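Local coordinates for protein orotidine 5'-phosphate decarboxylase (Pyrococcus horikoshii, PDB 2CZE) that probably catalyses the decarboxylation of orotidine 5'-monophosphate to UMP, the last step of de novo UMP synthesis, working as a homodimer, at residues M104-S109 and F134-P139; L160-G165 and Y181-R186; G169-A174 and D203-V208. All blocks are in the same frame, centred on the assembly; numbering follows the deposited sequence.

Contact 1: M104-S109 and F134-P139; sequences MVVEMS and FGVIAP. With U5P (uridine-5'-monophosphate), chain C.
The Glu107 side chain crosses that of Pro139 at about a right angle, meeting the CG-CD end of the ring. Its CB meets Pro139 CD at 3.7 Å. The first torsion sets CG anti to the backbone N (chi1 175°), and CG stands 3.8 Å from Pro139 CG and about as far from Pro139 CD. The chain runs on extended, and both its carboxylate carbon and OE1 keep to Pro139 CG. The two oxygens of this buried carboxylate are well occupied: OE1 pairs with Arg142 and Asn118, OE2 with Arg145 and Thr121. Earlier in the same segment, Met104 N donates to Gly135 O at 2.9 Å and Ile137 N returns a bond to Met104 O. These are rungs between parallel neighbours of a TIM barrel, strands 102-105 and 135-137, joined as a beta-alpha-beta crossover through helix 121-131. Where strand 102-105 ends, Ile137 O is gripped twice. Val106 N comes in the carbonyl plane on a lone pair at 3.2 Å, while Glu107 N makes the straighter bond (172°) from a tilted position. Val106 CG2 packs on Val136 CB at 3.6 Å, with Ile125 of helix 121-131 and Ile149 of helix 143-152 also against Val106. Further on, Ser109 reads the uracil edge of UMP: its N donates to O4 of the nucleotide at 3.0 Å, and Ser109 OG accepts from the base N3 at 2.8 Å (171°) while also bonded to Gln167.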
loop_
_atom_site.group_PDB
_atom_site.type_symbol
_atom_site.label_atom_id
_atom_site.label_comp_id
_atom_site.label_asym_id
_atom_site.label_seq_id
_atom_site.Cartn_x
_atom_site.Cartn_y
_atom_site.Cartn_z
ATOM N N MET A 104 -10.586 0.527 -8.122
ATOM C CA MET A 104 -9.261 0.691 -8.711
ATOM C C MET A 104 -8.816 2.143 -8.793
ATOM O O MET A 104 -9.583 3.010 -9.184
ATOM C CB MET A 104 -9.233 0.083 -10.122
ATOM C CG MET A 104 -9.470 -1.423 -10.151
ATOM S SD MET A 104 -9.648 -2.065 -11.833
ATOM C CE MET A 104 -7.973 -1.863 -12.451
ATOM N N VAL A 105 -7.571 2.406 -8.415
ATOM C CA VAL A 105 -7.054 3.765 -8.506
ATOM C C VAL A 105 -6.767 4.078 -9.980
ATOM O O VAL A 105 -6.047 3.336 -10.650
ATOM C CB VAL A 105 -5.738 3.915 -7.726
ATOM C CG1 VAL A 105 -5.218 5.360 -7.862
ATOM C CG2 VAL A 105 -5.953 3.563 -6.249
ATOM N N VAL A 106 -7.339 5.164 -10.480
ATOM C CA VAL A 106 -7.104 5.570 -11.858
ATOM C C VAL A 106 -6.228 6.822 -11.858
ATOM O O VAL A 106 -5.202 6.855 -12.523
ATOM C CB VAL A 106 -8.441 5.819 -12.609
ATOM C CG1 VAL A 106 -8.187 6.560 -13.908
ATOM C CG2 VAL A 106 -9.103 4.450 -12.929
ATOM N N GLU A 107 -6.626 7.851 -11.113
ATOM C CA GLU A 107 -5.806 9.058 -11.021
ATOM C C GLU A 107 -5.923 9.615 -9.603
ATOM O O GLU A 107 -7.034 9.794 -9.106
ATOM C CB GLU A 107 -6.235 10.119 -12.042
ATOM C CG GLU A 107 -5.456 11.407 -11.866
ATOM C CD GLU A 107 -5.603 12.384 -13.022
ATOM O OE1 GLU A 107 -5.211 13.561 -12.832
ATOM O OE2 GLU A 107 -6.097 11.982 -14.105
ATOM N N MET A 108 -4.787 9.900 -8.960
ATOM C CA MET A 108 -4.814 10.396 -7.579
ATOM C C MET A 108 -4.919 11.918 -7.467
ATOM O O MET A 108 -4.689 12.631 -8.433
ATOM C CB MET A 108 -3.601 9.862 -6.811
ATOM C CG MET A 108 -3.644 8.345 -6.602
ATOM S SD MET A 108 -2.197 7.686 -5.725
ATOM C CE MET A 108 -2.569 8.196 -4.012
ATOM N N SER A 109 -5.254 12.404 -6.275
ATOM C CA SER A 109 -5.488 13.834 -6.056
ATOM C C SER A 109 -4.336 14.752 -5.693
ATOM O O SER A 109 -4.478 15.976 -5.788
ATOM C CB SER A 109 -6.563 13.999 -4.981
ATOM O OG SER A 109 -6.106 13.445 -3.757
ATOM N N PHE A 134 -16.098 -2.240 -8.905
ATOM C CA PHE A 134 -17.269 -1.498 -8.446
ATOM C C PHE A 134 -17.093 -0.018 -8.781
ATOM O O PHE A 134 -18.040 0.672 -9.187
ATOM C CB PHE A 134 -17.448 -1.680 -6.932
ATOM C CG PHE A 134 -18.356 -0.660 -6.307
ATOM C CD1 PHE A 134 -17.834 0.493 -5.738
ATOM C CD2 PHE A 134 -19.735 -0.838 -6.308
ATOM C CE1 PHE A 134 -18.674 1.462 -5.173
ATOM C CE2 PHE A 134 -20.583 0.119 -5.749
ATOM C CZ PHE A 134 -20.053 1.271 -5.180
ATOM N N GLY A 135 -15.868 0.473 -8.628
ATOM C CA GLY A 135 -15.616 1.871 -8.930
ATOM C C GLY A 135 -14.135 2.173 -9.089
ATOM O O GLY A 135 -13.295 1.274 -9.008
ATOM N N VAL A 136 -13.818 3.442 -9.325
ATOM C CA VAL A 136 -12.436 3.871 -9.485
ATOM C C VAL A 136 -12.229 5.172 -8.740
ATOM O O VAL A 136 -13.192 5.903 -8.463
ATOM C CB VAL A 136 -12.052 4.140 -10.973
ATOM C CG1 VAL A 136 -12.163 2.858 -11.794
ATOM C CG2 VAL A 136 -12.948 5.234 -11.556
ATOM N N ILE A 137 -10.967 5.445 -8.414
ATOM C CA ILE A 137 -10.580 6.683 -7.748
ATOM C C ILE A 137 -10.227 7.713 -8.816
ATOM O O ILE A 137 -9.421 7.432 -9.708
ATOM C CB ILE A 137 -9.338 6.488 -6.847
ATOM C CG1 ILE A 137 -9.690 5.586 -5.664
ATOM C CG2 ILE A 137 -8.816 7.848 -6.337
ATOM C CD1 ILE A 137 -10.840 6.095 -4.821
ATOM N N ALA A 138 -10.847 8.892 -8.723
ATOM C CA ALA A 138 -10.604 10.021 -9.632
ATOM C C ALA A 138 -10.278 11.205 -8.728
ATOM O O ALA A 138 -10.714 11.237 -7.585
ATOM C CB ALA A 138 -11.842 10.328 -10.467
ATOM N N PRO A 139 -9.538 12.208 -9.238
ATOM C CA PRO A 139 -9.139 13.395 -8.460
ATOM C C PRO A 139 -10.137 14.508 -8.148
ATOM O O PRO A 139 -10.477 15.316 -9.016
ATOM C CB PRO A 139 -7.919 13.915 -9.229
ATOM C CG PRO A 139 -8.268 13.606 -10.640
ATOM C CD PRO A 139 -8.886 12.200 -10.563
HETATM N N1 U5P C . -6.904 9.432 -0.820
HETATM C C2 U5P C . -6.663 10.719 -1.320
HETATM N N3 U5P C . -6.317 10.879 -2.667
HETATM C C4 U5P C . -6.210 9.763 -3.508
HETATM C C5 U5P C . -6.439 8.484 -3.010
HETATM C C6 U5P C . -6.784 8.323 -1.673
HETATM O O2 U5P C . -6.739 11.713 -0.594
HETATM O O4 U5P C . -5.930 9.924 -4.694
HETATM C "C1'" U5P C . -7.365 9.229 0.574
HETATM C "C2'" U5P C . -6.447 9.871 1.617
HETATM O "O2'" U5P C . -5.446 8.922 1.993
HETATM C "C3'" U5P C . -7.429 10.043 2.775
HETATM C "C4'" U5P C . -8.693 10.484 2.032
HETATM O "O3'" U5P C . -7.650 8.804 3.455
HETATM O "O4'" U5P C . -8.649 9.855 0.739
HETATM C "C5'" U5P C . -8.690 12.004 1.842
HETATM O "O5'" U5P C . -8.790 12.618 3.128
HETATM P P U5P C . -8.811 14.214 3.338
HETATM O O1P U5P C . -8.466 14.539 4.740
HETATM O O2P U5P C . -10.282 14.709 2.916
HETATM O O3P U5P C . -7.778 14.854 2.284
#

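Contact 2: L160-G165 and Y181-R186; sequences LAPGIG and YIIVGR. With U5P (uridine-5'-monophosphate), chain C.
Ala161 is bonded through both its N and its O to strand 181-184, the last strand of the TIM barrel, which here runs parallel to strand 158-161 after a beta-alpha-beta crossover through helix 171-177. Ala161 N donates to Tyr181 O at 2.9 Å, fairly straight (163°). In return Ile183 N donates to Ala161 O at 3.0 Å, but from 51° above the carbonyl plane. Beyond it, several polar groups serve the nucleotide. Ile164 N donates to a water within hydrogen-bonding distance of Ile183 O and of phosphate oxygen O2P of UMP, though with more acceptors around it in all than it has protons, it cannot serve every one at once. Gly185 N gives O2P a direct bond of 2.8 Å. Arg186 takes the other phosphate oxygens: its backbone N and its NE both donate to O1P, NE nearly straight at 169°, and NH2 reaches O3P at 2.9 Å. The chain bends at chi3, and the guanidinium presents its edge to the phosphate, with the phosphorus in its plane. Gly185 is the N-cap of helix 186-189, so the helix start probably adds to the pull on the phosphate; a side chain on Gly185 would collide with O1P. Along the strands the packing is apolar. The Leu160 and Tyr181 side chains lie side by side, Leu160 CG against Tyr181 CB, and Ile164 crosses Ile182 at about a right angle, CG1 to CG2 at 3.6 Å, with Ala174 of helix 171-177 against both. Pro162 and Ile183 point the same way, their CB atoms 3.8 Å apart; from there Pro162 CG comes to 3.4 Å from N3 of the uracil.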
loop_
_atom_site.group_PDB
_atom_site.type_symbol
_atom_site.label_atom_id
_atom_site.label_comp_id
_atom_site.label_asym_id
_atom_site.label_seq_id
_atom_site.Cartn_x
_atom_site.Cartn_y
_atom_site.Cartn_z
ATOM N N LEU A 160 -15.334 7.535 -7.382
ATOM C CA LEU A 160 -15.258 8.053 -6.020
ATOM C C LEU A 160 -14.137 9.096 -6.062
ATOM O O LEU A 160 -13.049 8.837 -6.589
ATOM C CB LEU A 160 -14.930 6.928 -5.021
ATOM C CG LEU A 160 -15.984 5.805 -4.986
ATOM C CD1 LEU A 160 -15.674 4.754 -6.037
ATOM C CD2 LEU A 160 -16.003 5.167 -3.597
ATOM N N ALA A 161 -14.404 10.274 -5.513
ATOM C CA ALA A 161 -13.422 11.344 -5.559
ATOM C C ALA A 161 -12.959 11.900 -4.230
ATOM O O ALA A 161 -13.723 12.570 -3.535
ATOM C CB ALA A 161 -13.967 12.502 -6.424
ATOM N N PRO A 162 -11.702 11.613 -3.853
ATOM C CA PRO A 162 -11.134 12.120 -2.599
ATOM C C PRO A 162 -10.481 13.457 -2.968
ATOM O O PRO A 162 -10.432 13.812 -4.148
ATOM C CB PRO A 162 -10.123 11.049 -2.219
ATOM C CG PRO A 162 -9.602 10.602 -3.561
ATOM C CD PRO A 162 -10.863 10.542 -4.420
ATOM N N GLY A 163 -9.978 14.197 -1.982
ATOM C CA GLY A 163 -9.373 15.487 -2.272
ATOM C C GLY A 163 -10.363 16.635 -2.129
ATOM O O GLY A 163 -10.130 17.729 -2.640
ATOM N N ILE A 164 -11.474 16.371 -1.443
ATOM C CA ILE A 164 -12.508 17.369 -1.207
ATOM C C ILE A 164 -12.315 18.007 0.169
ATOM O O ILE A 164 -12.223 17.305 1.168
ATOM C CB ILE A 164 -13.906 16.719 -1.257
ATOM C CG1 ILE A 164 -14.097 15.990 -2.603
ATOM C CG2 ILE A 164 -14.990 17.788 -1.052
ATOM C CD1 ILE A 164 -14.024 16.890 -3.828
ATOM N N GLY A 165 -12.259 19.335 0.222
ATOM C CA GLY A 165 -12.089 20.005 1.498
ATOM C C GLY A 165 -10.647 20.400 1.772
ATOM O O GLY A 165 -10.133 21.367 1.217
ATOM N N TYR A 181 -19.415 9.327 -5.653
ATOM C CA TYR A 181 -19.148 9.446 -4.222
ATOM C C TYR A 181 -18.107 10.520 -3.981
ATOM O O TYR A 181 -17.148 10.650 -4.752
ATOM C CB TYR A 181 -18.652 8.128 -3.635
ATOM C CG TYR A 181 -19.690 7.040 -3.648
ATOM C CD1 TYR A 181 -19.817 6.188 -4.743
ATOM C CD2 TYR A 181 -20.550 6.864 -2.570
ATOM C CE1 TYR A 181 -20.769 5.194 -4.765
ATOM C CE2 TYR A 181 -21.511 5.858 -2.584
ATOM C CZ TYR A 181 -21.614 5.032 -3.683
ATOM O OH TYR A 181 -22.584 4.053 -3.702
ATOM N N ILE A 182 -18.312 11.268 -2.899
ATOM C CA ILE A 182 -17.442 12.363 -2.480
ATOM C C ILE A 182 -16.745 11.956 -1.172
ATOM O O ILE A 182 -17.365 11.866 -0.119
ATOM C CB ILE A 182 -18.293 13.648 -2.261
ATOM C CG1 ILE A 182 -18.971 14.042 -3.574
ATOM C CG2 ILE A 182 -17.436 14.797 -1.745
ATOM C CD1 ILE A 182 -17.979 14.389 -4.693
ATOM N N ILE A 183 -15.453 11.684 -1.248
ATOM C CA ILE A 183 -14.702 11.274 -0.075
ATOM C C ILE A 183 -14.233 12.503 0.691
ATOM O O ILE A 183 -13.622 13.408 0.125
ATOM C CB ILE A 183 -13.500 10.414 -0.484
ATOM C CG1 ILE A 183 -14.004 9.129 -1.157
ATOM C CG2 ILE A 183 -12.648 10.078 0.738
ATOM C CD1 ILE A 183 -12.912 8.359 -1.899
ATOM N N VAL A 184 -14.529 12.537 1.984
ATOM C CA VAL A 184 -14.147 13.678 2.805
ATOM C C VAL A 184 -13.572 13.201 4.115
ATOM O O VAL A 184 -14.211 12.435 4.832
ATOM C CB VAL A 184 -15.359 14.606 3.105
ATOM C CG1 VAL A 184 -14.896 15.803 3.947
ATOM C CG2 VAL A 184 -15.973 15.109 1.794
ATOM N N GLY A 185 -12.360 13.661 4.413
ATOM C CA GLY A 185 -11.697 13.280 5.642
ATOM C C GLY A 185 -11.563 14.438 6.618
ATOM O O GLY A 185 -12.506 14.742 7.354
ATOM N N ARG A 186 -10.397 15.083 6.612
ATOM C CA ARG A 186 -10.108 16.183 7.534
ATOM C C ARG A 186 -11.188 17.256 7.676
ATOM O O ARG A 186 -11.450 17.725 8.793
ATOM C CB ARG A 186 -8.761 16.826 7.169
ATOM C CG ARG A 186 -7.559 15.903 7.494
ATOM C CD ARG A 186 -6.261 16.375 6.832
ATOM N NE ARG A 186 -6.256 16.041 5.408
ATOM C CZ ARG A 186 -5.289 16.380 4.566
ATOM N NH1 ARG A 186 -4.245 17.078 4.993
ATOM N NH2 ARG A 186 -5.350 15.993 3.304
HETATM N N1 U5P C . -6.904 9.432 -0.820
HETATM C C2 U5P C . -6.663 10.719 -1.320
HETATM N N3 U5P C . -6.317 10.879 -2.667
HETATM C C4 U5P C . -6.210 9.763 -3.508
HETATM C C5 U5P C . -6.439 8.484 -3.010
HETATM C C6 U5P C . -6.784 8.323 -1.673
HETATM O O2 U5P C . -6.739 11.713 -0.594
HETATM O O4 U5P C . -5.930 9.924 -4.694
HETATM C "C1'" U5P C . -7.365 9.229 0.574
HETATM C "C2'" U5P C . -6.447 9.871 1.617
HETATM O "O2'" U5P C . -5.446 8.922 1.993
HETATM C "C3'" U5P C . -7.429 10.043 2.775
HETATM C "C4'" U5P C . -8.693 10.484 2.032
HETATM O "O3'" U5P C . -7.650 8.804 3.455
HETATM O "O4'" U5P C . -8.649 9.855 0.739
HETATM C "C5'" U5P C . -8.690 12.004 1.842
HETATM O "O5'" U5P C . -8.790 12.618 3.128
HETATM P P U5P C . -8.811 14.214 3.338
HETATM O O1P U5P C . -8.466 14.539 4.740
HETATM O O2P U5P C . -10.282 14.709 2.916
HETATM O O3P U5P C . -7.778 14.854 2.284
HETATM O O HOH W 1 -11.026 14.079 0.497
#

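Contact 3: G169-A174 and D203-V208; sequences GKAKDA and DEIRGV
Glu204 stretches from helix 194-206 to the first turn of helix 171-177 and meets the backbone there. Its CG is anti to its own N (chi1 171°) and the chain is extended beyond, which carries the carboxylate to the helix start. Lys172 N donates to Glu204 OE1 at 2.9 Å, close to straight (162°) but approaching from above the carboxylate plane, 53° out of it. Glu204 OE2 is tied in through a water, which donates to it at 2.9 Å and accepts from Ala171 N. With Lys170 at the N-cap, the acid sits where it would probably be stabilised by the N-H groups at the helix start. With an alanine here instead of Glu204, Lys172 N would probably lose its acceptor and the water one of its holds, leaving the helix start joined to helix 194-206 mainly by apolar contact. The Lys172 side chain runs back the other way, bent at chi2 and chi4. Its CD comes to 3.2 Å from Glu204 O, and its CE lies 4.1 Å from Gly207 CA. Glu204 O meanwhile accepts from Gly207 N, part of the Schellman motif that closes helix 194-206, where Gly207 has positive phi. On the buried side the methyl of Ala171 faces Ile205 CG1 at 4.0 Å. Arg206 turns away from this contact to a salt bridge with Asp203, whose other oxygen pairs with Lys199. The contact thus joins two helices on the outside of the barrel: Ala171 and Ile205 both rest on Ile182 of strand 181-184, Ala171 also touches Ile164 just past strand 158-161, and Ile205 touches Met1 ahead of strand 2-5.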
loop_
_atom_site.group_PDB
_atom_site.type_symbol
_atom_site.label_atom_id
_atom_site.label_comp_id
_atom_site.label_asym_id
_atom_site.label_seq_id
_atom_site.Cartn_x
_atom_site.Cartn_y
_atom_site.Cartn_z
ATOM N N GLY A 169 -10.368 20.583 -3.170
ATOM C CA GLY A 169 -11.465 20.265 -4.075
ATOM C C GLY A 169 -12.841 20.657 -3.540
ATOM O O GLY A 169 -13.101 20.583 -2.337
ATOM N N LYS A 170 -13.731 21.079 -4.433
ATOM C CA LYS A 170 -15.092 21.469 -4.052
ATOM C C LYS A 170 -16.049 20.309 -4.342
ATOM O O LYS A 170 -15.989 19.702 -5.419
ATOM C CB LYS A 170 -15.525 22.708 -4.841
ATOM C CG LYS A 170 -14.686 23.941 -4.528
ATOM C CD LYS A 170 -15.171 25.156 -5.309
ATOM C CE LYS A 170 -14.352 26.384 -4.955
ATOM N NZ LYS A 170 -14.697 27.530 -5.839
ATOM N N ALA A 171 -16.922 20.005 -3.385
ATOM C CA ALA A 171 -17.865 18.900 -3.528
ATOM C C ALA A 171 -18.805 19.084 -4.714
ATOM O O ALA A 171 -19.031 18.149 -5.488
ATOM C CB ALA A 171 -18.671 18.723 -2.244
ATOM N N LYS A 172 -19.347 20.288 -4.860
ATOM C CA LYS A 172 -20.258 20.574 -5.965
ATOM C C LYS A 172 -19.612 20.332 -7.333
ATOM O O LYS A 172 -20.226 19.728 -8.218
ATOM C CB LYS A 172 -20.746 22.022 -5.879
ATOM C CG LYS A 172 -22.071 22.264 -6.591
ATOM C CD LYS A 172 -23.175 21.397 -5.965
ATOM C CE LYS A 172 -24.567 21.785 -6.458
ATOM N NZ LYS A 172 -24.693 21.677 -7.946
ATOM N N ASP A 173 -18.384 20.817 -7.510
ATOM C CA ASP A 173 -17.660 20.654 -8.775
ATOM C C ASP A 173 -17.431 19.181 -9.110
ATOM O O ASP A 173 -17.541 18.769 -10.272
ATOM C CB ASP A 173 -16.292 21.343 -8.715
ATOM C CG ASP A 173 -16.391 22.851 -8.562
ATOM O OD1 ASP A 173 -15.330 23.511 -8.440
ATOM O OD2 ASP A 173 -17.522 23.373 -8.561
ATOM N N ALA A 174 -17.094 18.391 -8.093
ATOM C CA ALA A 174 -16.836 16.969 -8.309
ATOM C C ALA A 174 -18.098 16.209 -8.716
ATOM O O ALA A 174 -18.052 15.356 -9.594
ATOM C CB ALA A 174 -16.235 16.348 -7.043
ATOM N N ASP A 203 -25.501 19.811 2.349
ATOM C CA ASP A 203 -26.331 20.880 1.814
ATOM C C ASP A 203 -25.776 21.390 0.484
ATOM O O ASP A 203 -26.536 21.671 -0.457
ATOM C CB ASP A 203 -26.423 22.037 2.811
ATOM C CG ASP A 203 -27.389 21.755 3.964
ATOM O OD1 ASP A 203 -28.226 20.828 3.853
ATOM O OD2 ASP A 203 -27.325 22.481 4.980
ATOM N N GLU A 204 -24.454 21.517 0.413
ATOM C CA GLU A 204 -23.806 21.988 -0.807
ATOM C C GLU A 204 -24.148 21.084 -1.985
ATOM O O GLU A 204 -24.491 21.554 -3.068
ATOM C CB GLU A 204 -22.290 22.020 -0.627
ATOM C CG GLU A 204 -21.524 22.294 -1.937
ATOM C CD GLU A 204 -20.011 22.232 -1.769
ATOM O OE1 GLU A 204 -19.292 22.354 -2.797
ATOM O OE2 GLU A 204 -19.545 22.061 -0.615
ATOM N N ILE A 205 -24.051 19.779 -1.765
ATOM C CA ILE A 205 -24.334 18.805 -2.807
ATOM C C ILE A 205 -25.813 18.810 -3.205
ATOM O O ILE A 205 -26.151 18.554 -4.357
ATOM C CB ILE A 205 -23.910 17.390 -2.352
ATOM C CG1 ILE A 205 -22.400 17.368 -2.091
ATOM C CG2 ILE A 205 -24.271 16.362 -3.414
ATOM C CD1 ILE A 205 -21.876 16.038 -1.542
ATOM N N ARG A 206 -26.698 19.091 -2.252
ATOM C CA ARG A 206 -28.128 19.145 -2.558
ATOM C C ARG A 206 -28.459 20.455 -3.266
ATOM O O ARG A 206 -29.559 20.623 -3.785
ATOM C CB ARG A 206 -28.964 19.026 -1.279
ATOM C CG ARG A 206 -29.059 17.609 -0.747
ATOM C CD ARG A 206 -29.752 17.577 0.607
ATOM N NE ARG A 206 -31.066 18.220 0.580
ATOM C CZ ARG A 206 -31.405 19.253 1.345
ATOM N NH1 ARG A 206 -30.524 19.766 2.199
ATOM N NH2 ARG A 206 -32.622 19.776 1.263
ATOM N N GLY A 207 -27.502 21.377 -3.276
ATOM C CA GLY A 207 -27.695 22.653 -3.942
ATOM C C GLY A 207 -28.614 23.616 -3.217
ATOM O O GLY A 207 -29.290 24.433 -3.846
ATOM N N VAL A 208 -28.643 23.526 -1.892
ATOM C CA VAL A 208 -29.485 24.401 -1.090
ATOM C C VAL A 208 -28.660 25.509 -0.433
ATOM O O VAL A 208 -29.106 26.677 -0.473
ATOM C CB VAL A 208 -30.221 23.609 0.005
ATOM C CG1 VAL A 208 -29.222 22.955 0.943
ATOM C CG2 VAL A 208 -31.132 24.528 0.774
ATOM O OXT VAL A 208 -27.579 25.199 0.119
HETATM O O HOH W 2 -16.803 21.264 -0.752
#

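Contacts 1 and 2 belong to the buried barrel wall and contact 3 to its surface. Strands 135-137 and 158-161 are neighbours, so contacts 1 and 2 join directly: Leu160 N meets Val136 O and Ala138 N meets Leu160 O in probable hydrogen bonds. Both are backbone ladders with largely apolar sides, though contact 1 buries the charged Glu107, and their ends hold one UMP, contact 1 at the base and contact 2 chiefly at the phosphate. In contact 3 a carboxylate, a water and a lysine chain, with one small apolar contact, join two helix ends. It meets contact 2 through helix 171-177, where Ile182 packs on Ala174 and Gly169 N probably hydrogen-bonds to Gly163 O, but does not touch contact 1.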